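Local coordinates for protein Lysine/ornithine decarboxylase (Selenomonas ruminantium, PDB 5GJO) that decarboxylates both L-lysine and L-ornithine, giving cadaverine and putrescine, with pyridoxal 5'-phosphate as cofactor, at residues Thr21-Tyr35 against Tyr260-Val272. The protein carries 2 engineered substitutions. Residues are numbered along the deposited sequence; the frame is centred on the assembly and turned at random.
Sequences TPFLVASLDKVEENY and YMCGTAVNLVTSV
Val31 and Ala265 meet in the apolar centre, with Val31 CG2 3.6 Å from Ala265 CB. The SG of Cys262 and the CG of Met261 close round the same valine. The turn at chi2 (62°) brings Met261 SD to the edge of the Tyr35 ring, a Met-aromatic contact, and the turn about CG-SD swings CE toward CD1. Both side chains also touch Val47 of the barrel strand 45-50. Along the strands, Val269 CB sits over one face of the Phe23 ring, off toward the rim, 3.7 Å from CZ; chi1 of 58° turns that face to it. Antiparallel backbone bonds join Phe23 to Val269 and Val25 to Asn267. Ser27 N adds another to Ala265 O at 2.8 Å, just past the paired strands. The polar edge centres on Asn34. Its ND2 bonds Met261 O at 2.9 Å, straight at the hydrogen (173°) and in the amide plane, but from above the Met261 carbonyl plane. A second bond reaches Thr264 OG1 at 3.1 Å. Lys30 NZ reaches Asn34 OD1 and bridges to Glu33 OE2. Tyr260 OH donates to Asn34 O at 2.6 Å. A leucine in place of Asn34 would probably leave Met261 O and Thr264 OG1 without this donor and Lys30 without its amide acceptor. At the far end, Ser271 OG donates to Thr21 OG1, which also bonds Asp287. The chemistry thus implies two joints: strand pairing in the beta domain, and amide and hydroxyl bonds tying helix 28-41 to the short, weakly bonded helix 259-263 and Thr264 just after it.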
ATOM      1  N   THR A  21       6.136 -13.508 -14.570  1.00 14.74           N
ATOM      2  CA  THR A  21       5.224 -13.308 -13.478  1.00 13.85           C
ATOM      3  C   THR A  21       5.826 -12.404 -12.430  1.00 14.17           C
ATOM      4  O   THR A  21       7.059 -12.414 -12.279  1.00 15.73           O
ATOM      5  CB  THR A  21       4.813 -14.634 -12.842  1.00 13.62           C
ATOM      6  OG1 THR A  21       5.953 -15.382 -12.432  1.00 13.46           O
ATOM      7  CG2 THR A  21       3.985 -15.434 -13.793  1.00 13.76           C
ATOM      8  N   PRO A  22       5.016 -11.744 -11.607  1.00 14.28           N
ATOM      9  CA  PRO A  22       3.569 -11.711 -11.681  1.00 13.22           C
ATOM     10  C   PRO A  22       3.110 -10.684 -12.721  1.00 13.42           C
ATOM     11  O   PRO A  22       3.753  -9.617 -12.974  1.00 13.05           O
ATOM     12  CB  PRO A  22       3.199 -11.216 -10.288  1.00 13.61           C
ATOM     13  CG  PRO A  22       4.372 -10.328  -9.926  1.00 14.80           C
ATOM     14  CD  PRO A  22       5.534 -10.970 -10.491  1.00 14.71           C
ATOM     15  N   PHE A  23       1.938 -10.908 -13.275  1.00 11.97           N
ATOM     16  CA  PHE A  23       1.261  -9.919 -14.081  1.00 12.08           C
ATOM     17  C   PHE A  23      -0.207 -10.062 -14.012  1.00 11.34           C
ATOM     18  O   PHE A  23      -0.715 -11.202 -13.783  1.00 10.79           O
ATOM     19  CB  PHE A  23       1.747 -10.017 -15.538  1.00 11.15           C
ATOM     20  CG  PHE A  23       1.541 -11.370 -16.186  1.00 11.53           C
ATOM     21  CD1 PHE A  23       0.392 -11.660 -16.902  1.00 11.42           C
ATOM     22  CD2 PHE A  23       2.524 -12.324 -16.106  1.00 12.07           C
ATOM     23  CE1 PHE A  23       0.243 -12.930 -17.483  1.00 10.82           C
ATOM     24  CE2 PHE A  23       2.376 -13.554 -16.695  1.00 11.60           C
ATOM     25  CZ  PHE A  23       1.213 -13.843 -17.331  1.00 11.98           C
ATOM     26  N   LEU A  24      -0.903  -8.954 -14.249  1.00 11.79           N
ATOM     27  CA  LEU A  24      -2.344  -8.955 -14.419  1.00 12.49           C
ATOM     28  C   LEU A  24      -2.701  -9.056 -15.868  1.00 12.65           C
ATOM     29  O   LEU A  24      -1.982  -8.527 -16.726  1.00 13.22           O
ATOM     30  CB  LEU A  24      -2.962  -7.696 -13.852  1.00 13.56           C
ATOM     31  CG  LEU A  24      -2.784  -7.522 -12.324  1.00 15.92           C
ATOM     32  CD1 LEU A  24      -2.893  -6.088 -11.941  1.00 19.13           C
ATOM     33  CD2 LEU A  24      -3.802  -8.300 -11.526  1.00 15.91           C
ATOM     34  N   VAL A  25      -3.838  -9.649 -16.173  1.00 10.95           N
ATOM     35  CA  VAL A  25      -4.348  -9.718 -17.534  1.00 11.00           C
ATOM     36  C   VAL A  25      -5.781  -9.152 -17.533  1.00 10.73           C
ATOM     37  O   VAL A  25      -6.662  -9.664 -16.760  1.00 11.35           O
ATOM     38  CB  VAL A  25      -4.369 -11.159 -18.081  1.00 10.47           C
ATOM     39  CG1 VAL A  25      -4.955 -11.205 -19.470  1.00 12.07           C
ATOM     40  CG2 VAL A  25      -2.992 -11.836 -17.992  1.00 10.74           C
ATOM     41  N   ALA A  26      -6.004  -8.075 -18.249  1.00 10.56           N
ATOM     42  CA  ALA A  26      -7.264  -7.386 -18.374  1.00 11.07           C
ATOM     43  C   ALA A  26      -7.958  -7.624 -19.682  1.00 13.09           C
ATOM     44  O   ALA A  26      -7.330  -7.422 -20.778  1.00 12.71           O
ATOM     45  CB  ALA A  26      -7.075  -5.895 -18.217  1.00 13.16           C
ATOM     46  N   SER A  27      -9.256  -7.944 -19.613  1.00 12.34           N
ATOM     47  CA  SER A  27     -10.061  -8.140 -20.835  1.00 13.48           C
ATOM     48  C   SER A  27     -10.915  -6.902 -21.124  1.00 13.50           C
ATOM     49  O   SER A  27     -11.829  -6.560 -20.388  1.00 12.34           O
ATOM     50  CB  SER A  27     -10.929  -9.373 -20.735  1.00 13.94           C
ATOM     51  OG  SER A  27     -11.976  -9.376 -21.734  1.00 14.13           O
ATOM     52  N   LEU A  28     -10.550  -6.199 -22.178  1.00 11.77           N
ATOM     53  CA  LEU A  28     -11.315  -5.007 -22.601  1.00 14.23           C
ATOM     54  C   LEU A  28     -12.711  -5.426 -22.978  1.00 14.50           C
ATOM     55  O   LEU A  28     -13.685  -4.682 -22.749  1.00 13.65           O
ATOM     56  CB  LEU A  28     -10.616  -4.341 -23.774  1.00 12.54           C
ATOM     57  CG  LEU A  28      -9.294  -3.695 -23.458  1.00 13.89           C
ATOM     58  CD1 LEU A  28      -8.680  -3.050 -24.706  1.00 16.17           C
ATOM     59  CD2 LEU A  28      -9.263  -2.697 -22.287  1.00 15.86           C
ATOM     60  N   ASP A  29     -12.852  -6.579 -23.644  1.00 14.42           N
ATOM     61  CA  ASP A  29     -14.184  -7.036 -24.039  1.00 15.03           C
ATOM     62  C   ASP A  29     -15.082  -7.246 -22.805  1.00 13.43           C
ATOM     63  O   ASP A  29     -16.279  -6.931 -22.851  1.00 13.14           O
ATOM     64  CB  ASP A  29     -14.185  -8.300 -24.854  1.00 14.44           C
ATOM     65  CG  ASP A  29     -13.688  -8.104 -26.312  1.00 16.66           C
ATOM     66  OD1 ASP A  29     -13.265  -6.983 -26.692  1.00 19.43           O
ATOM     67  OD2 ASP A  29     -13.635  -9.173 -26.984  1.00 19.45           O
ATOM     68  N   LYS A  30     -14.493  -7.700 -21.690  1.00 12.95           N
ATOM     69  CA  LYS A  30     -15.324  -7.930 -20.494  1.00 12.90           C
ATOM     70  C   LYS A  30     -15.633  -6.552 -19.866  1.00 12.65           C
ATOM     71  O   LYS A  30     -16.800  -6.388 -19.376  1.00 12.79           O
ATOM     72  CB  LYS A  30     -14.620  -8.791 -19.427  1.00 12.61           C
ATOM     73  CG  LYS A  30     -15.450  -9.065 -18.165  1.00 13.96           C
ATOM     74  CD  LYS A  30     -16.798  -9.756 -18.379  1.00 15.91           C
ATOM     75  CE  LYS A  30     -17.488  -9.825 -17.033  1.00 19.36           C
ATOM     76  NZ  LYS A  30     -18.914 -10.044 -17.188  1.00 23.08           N
ATOM     77  N   VAL A  31     -14.699  -5.603 -19.897  1.00 13.15           N
ATOM     78  CA  VAL A  31     -15.043  -4.224 -19.423  1.00 12.96           C
ATOM     79  C   VAL A  31     -16.219  -3.675 -20.239  1.00 13.85           C
ATOM     80  O   VAL A  31     -17.209  -3.145 -19.726  1.00 11.59           O
ATOM     81  CB  VAL A  31     -13.858  -3.272 -19.435  1.00 13.10           C
ATOM     82  CG1 VAL A  31     -14.298  -1.864 -19.085  1.00 14.00           C
ATOM     83  CG2 VAL A  31     -12.797  -3.790 -18.423  1.00 14.39           C
ATOM     84  N   GLU A  32     -16.139  -3.852 -21.559  1.00 12.70           N
ATOM     85  CA  GLU A  32     -17.237  -3.393 -22.396  1.00 14.08           C
ATOM     86  C   GLU A  32     -18.543  -4.066 -22.108  1.00 12.94           C
ATOM     87  O   GLU A  32     -19.585  -3.361 -22.060  1.00 14.17           O
ATOM     88  CB  GLU A  32     -16.787  -3.509 -23.898  1.00 15.78           C
ATOM     89  CG  GLU A  32     -17.883  -3.148 -24.888  1.00 17.64           C
ATOM     90  CD  GLU A  32     -17.351  -2.986 -26.355  1.00 22.81           C
ATOM     91  OE1 GLU A  32     -16.197  -3.241 -26.632  1.00 25.91           O
ATOM     92  OE2 GLU A  32     -18.153  -2.751 -27.262  1.00 22.81           O
ATOM     93  N   GLU A  33     -18.541  -5.408 -21.924  1.00 13.87           N
ATOM     94  CA  GLU A  33     -19.706  -6.122 -21.567  1.00 15.32           C
ATOM     95  C   GLU A  33     -20.324  -5.591 -20.258  1.00 13.72           C
ATOM     96  O   GLU A  33     -21.592  -5.478 -20.122  1.00 13.09           O
ATOM     97  CB  GLU A  33     -19.416  -7.602 -21.446  1.00 18.44           C
ATOM     98  CG  GLU A  33     -20.550  -8.467 -20.996  1.00 26.90           C
ATOM     99  CD  GLU A  33     -20.079  -9.940 -20.879  1.00 36.02           C
ATOM    100  OE1 GLU A  33     -19.906 -10.528 -21.953  1.00 50.82           O
ATOM    101  OE2 GLU A  33     -19.882 -10.483 -19.742  1.00 30.75           O
ATOM    102  N   ASN A  34     -19.445  -5.337 -19.280  1.00 11.70           N
ATOM    103  CA  ASN A  34     -19.939  -4.754 -18.019  1.00 12.43           C
ATOM    104  C   ASN A  34     -20.578  -3.352 -18.210  1.00 12.24           C
ATOM    105  O   ASN A  34     -21.623  -3.047 -17.581  1.00 12.98           O
ATOM    106  CB  ASN A  34     -18.805  -4.658 -16.985  1.00 12.86           C
ATOM    107  CG  ASN A  34     -18.375  -6.018 -16.474  1.00 12.54           C
ATOM    108  OD1 ASN A  34     -19.134  -6.997 -16.559  1.00 14.35           O
ATOM    109  ND2 ASN A  34     -17.209  -6.052 -15.794  1.00 12.89           N
ATOM    110  N   TYR A  35     -19.989  -2.508 -19.042  1.00 13.10           N
ATOM    111  CA  TYR A  35     -20.544  -1.208 -19.308  1.00 13.77           C
ATOM    112  C   TYR A  35     -21.903  -1.387 -19.971  1.00 14.70           C
ATOM    113  O   TYR A  35     -22.888  -0.763 -19.598  1.00 12.75           O
ATOM    114  CB  TYR A  35     -19.577  -0.400 -20.214  1.00 14.02           C
ATOM    115  CG  TYR A  35     -20.012   1.007 -20.428  1.00 13.66           C
ATOM    116  CD1 TYR A  35     -19.671   2.017 -19.515  1.00 12.80           C
ATOM    117  CD2 TYR A  35     -20.839   1.326 -21.486  1.00 15.88           C
ATOM    118  CE1 TYR A  35     -20.066   3.315 -19.724  1.00 13.82           C
ATOM    119  CE2 TYR A  35     -21.261   2.629 -21.705  1.00 16.22           C
ATOM    120  CZ  TYR A  35     -20.886   3.624 -20.821  1.00 15.17           C
ATOM    121  OH  TYR A  35     -21.266   4.952 -20.984  1.00 15.61           O
ATOM    122  N   TYR A 260     -17.311  -2.374  -9.894  1.00 10.72           N
ATOM    123  CA  TYR A 260     -18.072  -3.222 -10.791  1.00 10.28           C
ATOM    124  C   TYR A 260     -17.477  -3.251 -12.214  1.00 10.29           C
ATOM    125  O   TYR A 260     -17.521  -4.253 -12.866  1.00 12.22           O
ATOM    126  CB  TYR A 260     -19.565  -2.809 -10.801  1.00 10.86           C
ATOM    127  CG  TYR A 260     -20.316  -3.273 -12.023  1.00 11.24           C
ATOM    128  CD1 TYR A 260     -20.878  -4.524 -12.093  1.00 12.64           C
ATOM    129  CD2 TYR A 260     -20.375  -2.481 -13.143  1.00 12.78           C
ATOM    130  CE1 TYR A 260     -21.523  -4.953 -13.242  1.00 14.90           C
ATOM    131  CE2 TYR A 260     -21.014  -2.903 -14.294  1.00 13.96           C
ATOM    132  CZ  TYR A 260     -21.591  -4.138 -14.337  1.00 13.16           C
ATOM    133  OH  TYR A 260     -22.206  -4.548 -15.483  1.00 14.83           O
ATOM    134  N   MET A 261     -17.001  -2.113 -12.694  1.00 10.71           N
ATOM    135  CA  MET A 261     -16.703  -1.985 -14.114  1.00 11.75           C
ATOM    136  C   MET A 261     -15.586  -2.953 -14.532  1.00 12.15           C
ATOM    137  O   MET A 261     -15.722  -3.571 -15.583  1.00 12.49           O
ATOM    138  CB  MET A 261     -16.347  -0.538 -14.479  1.00 13.34           C
ATOM    139  CG  MET A 261     -16.469  -0.209 -15.956  1.00 12.56           C
ATOM    140  SD  MET A 261     -18.165  -0.418 -16.533  1.00 16.07           S
ATOM    141  CE  MET A 261     -19.032   0.925 -15.722  1.00 17.49           C
ATOM    142  N   CYS A 262     -14.532  -3.102 -13.718  1.00 11.47           N
ATOM    143  CA  CYS A 262     -13.403  -3.962 -14.114  1.00 12.36           C
ATOM    144  C   CYS A 262     -13.185  -5.141 -13.199  1.00 12.33           C
ATOM    145  O   CYS A 262     -12.285  -5.920 -13.454  1.00 10.64           O
ATOM    146  CB  CYS A 262     -12.122  -3.153 -14.222  1.00 15.34           C
ATOM    147  SG  CYS A 262     -12.280  -1.601 -15.095  1.00 15.29           S
ATOM    148  N   GLY A 263     -13.920  -5.243 -12.073  1.00 12.44           N
ATOM    149  CA  GLY A 263     -13.593  -6.240 -11.094  1.00 12.47           C
ATOM    150  C   GLY A 263     -13.531  -7.629 -11.669  1.00 10.53           C
ATOM    151  O   GLY A 263     -12.569  -8.397 -11.410  1.00  9.73           O
ATOM    152  N   THR A 264     -14.522  -7.929 -12.474  1.00 10.35           N
ATOM    153  CA  THR A 264     -14.652  -9.261 -13.070  1.00 10.98           C
ATOM    154  C   THR A 264     -13.943  -9.356 -14.471  1.00 11.95           C
ATOM    155  O   THR A 264     -14.139 -10.311 -15.195  1.00 12.85           O
ATOM    156  CB  THR A 264     -16.101  -9.615 -13.340  1.00 12.66           C
ATOM    157  OG1 THR A 264     -16.744  -8.524 -13.971  1.00 11.99           O
ATOM    158  CG2 THR A 264     -16.773  -9.902 -11.972  1.00 13.68           C
ATOM    159  N   ALA A 265     -13.110  -8.389 -14.818  1.00 11.02           N
ATOM    160  CA  ALA A 265     -12.437  -8.342 -16.088  1.00 12.38           C
ATOM    161  C   ALA A 265     -10.932  -8.572 -16.040  1.00 12.76           C
ATOM    162  O   ALA A 265     -10.272  -8.394 -17.053  1.00 12.54           O
ATOM    163  CB  ALA A 265     -12.722  -7.027 -16.766  1.00 13.82           C
ATOM    164  N   VAL A 266     -10.348  -8.858 -14.873  1.00 12.03           N
ATOM    165  CA  VAL A 266      -8.915  -8.911 -14.673  1.00 11.24           C
ATOM    166  C   VAL A 266      -8.547 -10.170 -13.869  1.00 11.92           C
ATOM    167  O   VAL A 266      -9.284 -10.519 -12.900  1.00 11.33           O
ATOM    168  CB  VAL A 266      -8.403  -7.642 -13.987  1.00 12.69           C
ATOM    169  CG1 VAL A 266      -6.890  -7.681 -13.857  1.00 13.08           C
ATOM    170  CG2 VAL A 266      -8.859  -6.391 -14.699  1.00 13.51           C
ATOM    171  N   ASN A 267      -7.484 -10.858 -14.262  1.00 11.95           N
ATOM    172  CA  ASN A 267      -6.952 -12.006 -13.538  1.00 11.57           C
ATOM    173  C   ASN A 267      -5.489 -11.705 -13.207  1.00 11.37           C
ATOM    174  O   ASN A 267      -4.847 -11.002 -13.920  1.00 11.34           O
ATOM    175  CB  ASN A 267      -6.960 -13.300 -14.365  1.00 12.34           C
ATOM    176  CG  ASN A 267      -8.346 -13.867 -14.641  1.00 12.38           C
ATOM    177  OD1 ASN A 267      -8.465 -14.901 -15.274  1.00 10.70           O
ATOM    178  ND2 ASN A 267      -9.381 -13.196 -14.176  1.00 11.07           N
ATOM    179  N   LEU A 268      -5.007 -12.243 -12.100  1.00 10.13           N
ATOM    180  CA  LEU A 268      -3.594 -12.256 -11.757  1.00 10.68           C
ATOM    181  C   LEU A 268      -2.976 -13.583 -12.012  1.00 10.72           C
ATOM    182  O   LEU A 268      -3.540 -14.670 -11.597  1.00 11.59           O
ATOM    183  CB  LEU A 268      -3.379 -11.948 -10.278  1.00 11.55           C
ATOM    184  CG  LEU A 268      -1.972 -12.054  -9.747  1.00 13.57           C
ATOM    185  CD1 LEU A 268      -1.100 -10.909 -10.252  1.00 14.66           C
ATOM    186  CD2 LEU A 268      -2.108 -11.961  -8.217  1.00 13.73           C
ATOM    187  N   VAL A 269      -1.813 -13.574 -12.643  1.00 10.51           N
ATOM    188  CA  VAL A 269      -0.989 -14.793 -12.830  1.00 10.79           C
ATOM    189  C   VAL A 269       0.305 -14.634 -12.032  1.00 11.72           C
ATOM    190  O   VAL A 269       1.058 -13.649 -12.223  1.00 12.41           O
ATOM    191  CB  VAL A 269      -0.622 -15.054 -14.295  1.00 11.91           C
ATOM    192  CG1 VAL A 269       0.114 -16.377 -14.427  1.00 13.14           C
ATOM    193  CG2 VAL A 269      -1.911 -15.101 -15.171  1.00 12.57           C
ATOM    194  N   THR A 270       0.522 -15.556 -11.141  1.00 11.37           N
ATOM    195  CA  THR A 270       1.656 -15.520 -10.221  1.00 12.05           C
ATOM    196  C   THR A 270       2.302 -16.878 -10.140  1.00 12.91           C
ATOM    197  O   THR A 270       1.599 -17.915 -10.194  1.00 15.71           O
ATOM    198  CB  THR A 270       1.264 -14.870  -8.893  1.00 12.66           C
ATOM    199  OG1 THR A 270       2.369 -14.904  -7.990  1.00 12.75           O
ATOM    200  CG2 THR A 270       0.133 -15.594  -8.235  1.00 14.94           C
ATOM    201  N   SER A 271       3.617 -16.913  -9.980  1.00 13.71           N
ATOM    202  CA  SER A 271       4.349 -18.197  -9.865  1.00 13.31           C
ATOM    203  C   SER A 271       4.665 -18.548  -8.417  1.00 14.87           C
ATOM    204  O   SER A 271       4.964 -17.654  -7.589  1.00 11.85           O
ATOM    205  CB  SER A 271       5.680 -18.149 -10.612  1.00 15.22           C
ATOM    206  OG  SER A 271       5.453 -17.980 -11.988  1.00 15.28           O
ATOM    207  N   VAL A 272       4.691 -19.851  -8.181  1.00 13.10           N
ATOM    208  CA  VAL A 272       5.311 -20.442  -6.973  1.00 14.74           C
ATOM    209  C   VAL A 272       6.842 -20.315  -7.113  1.00 13.20           C
ATOM    210  O   VAL A 272       7.467 -20.842  -8.036  1.00 13.94           O
ATOM    211  CB  VAL A 272       4.908 -21.940  -6.758  1.00 14.41           C
ATOM    212  CG1 VAL A 272       5.601 -22.546  -5.494  1.00 15.93           C
ATOM    213  CG2 VAL A 272       3.403 -22.016  -6.688  1.00 14.67           C
TER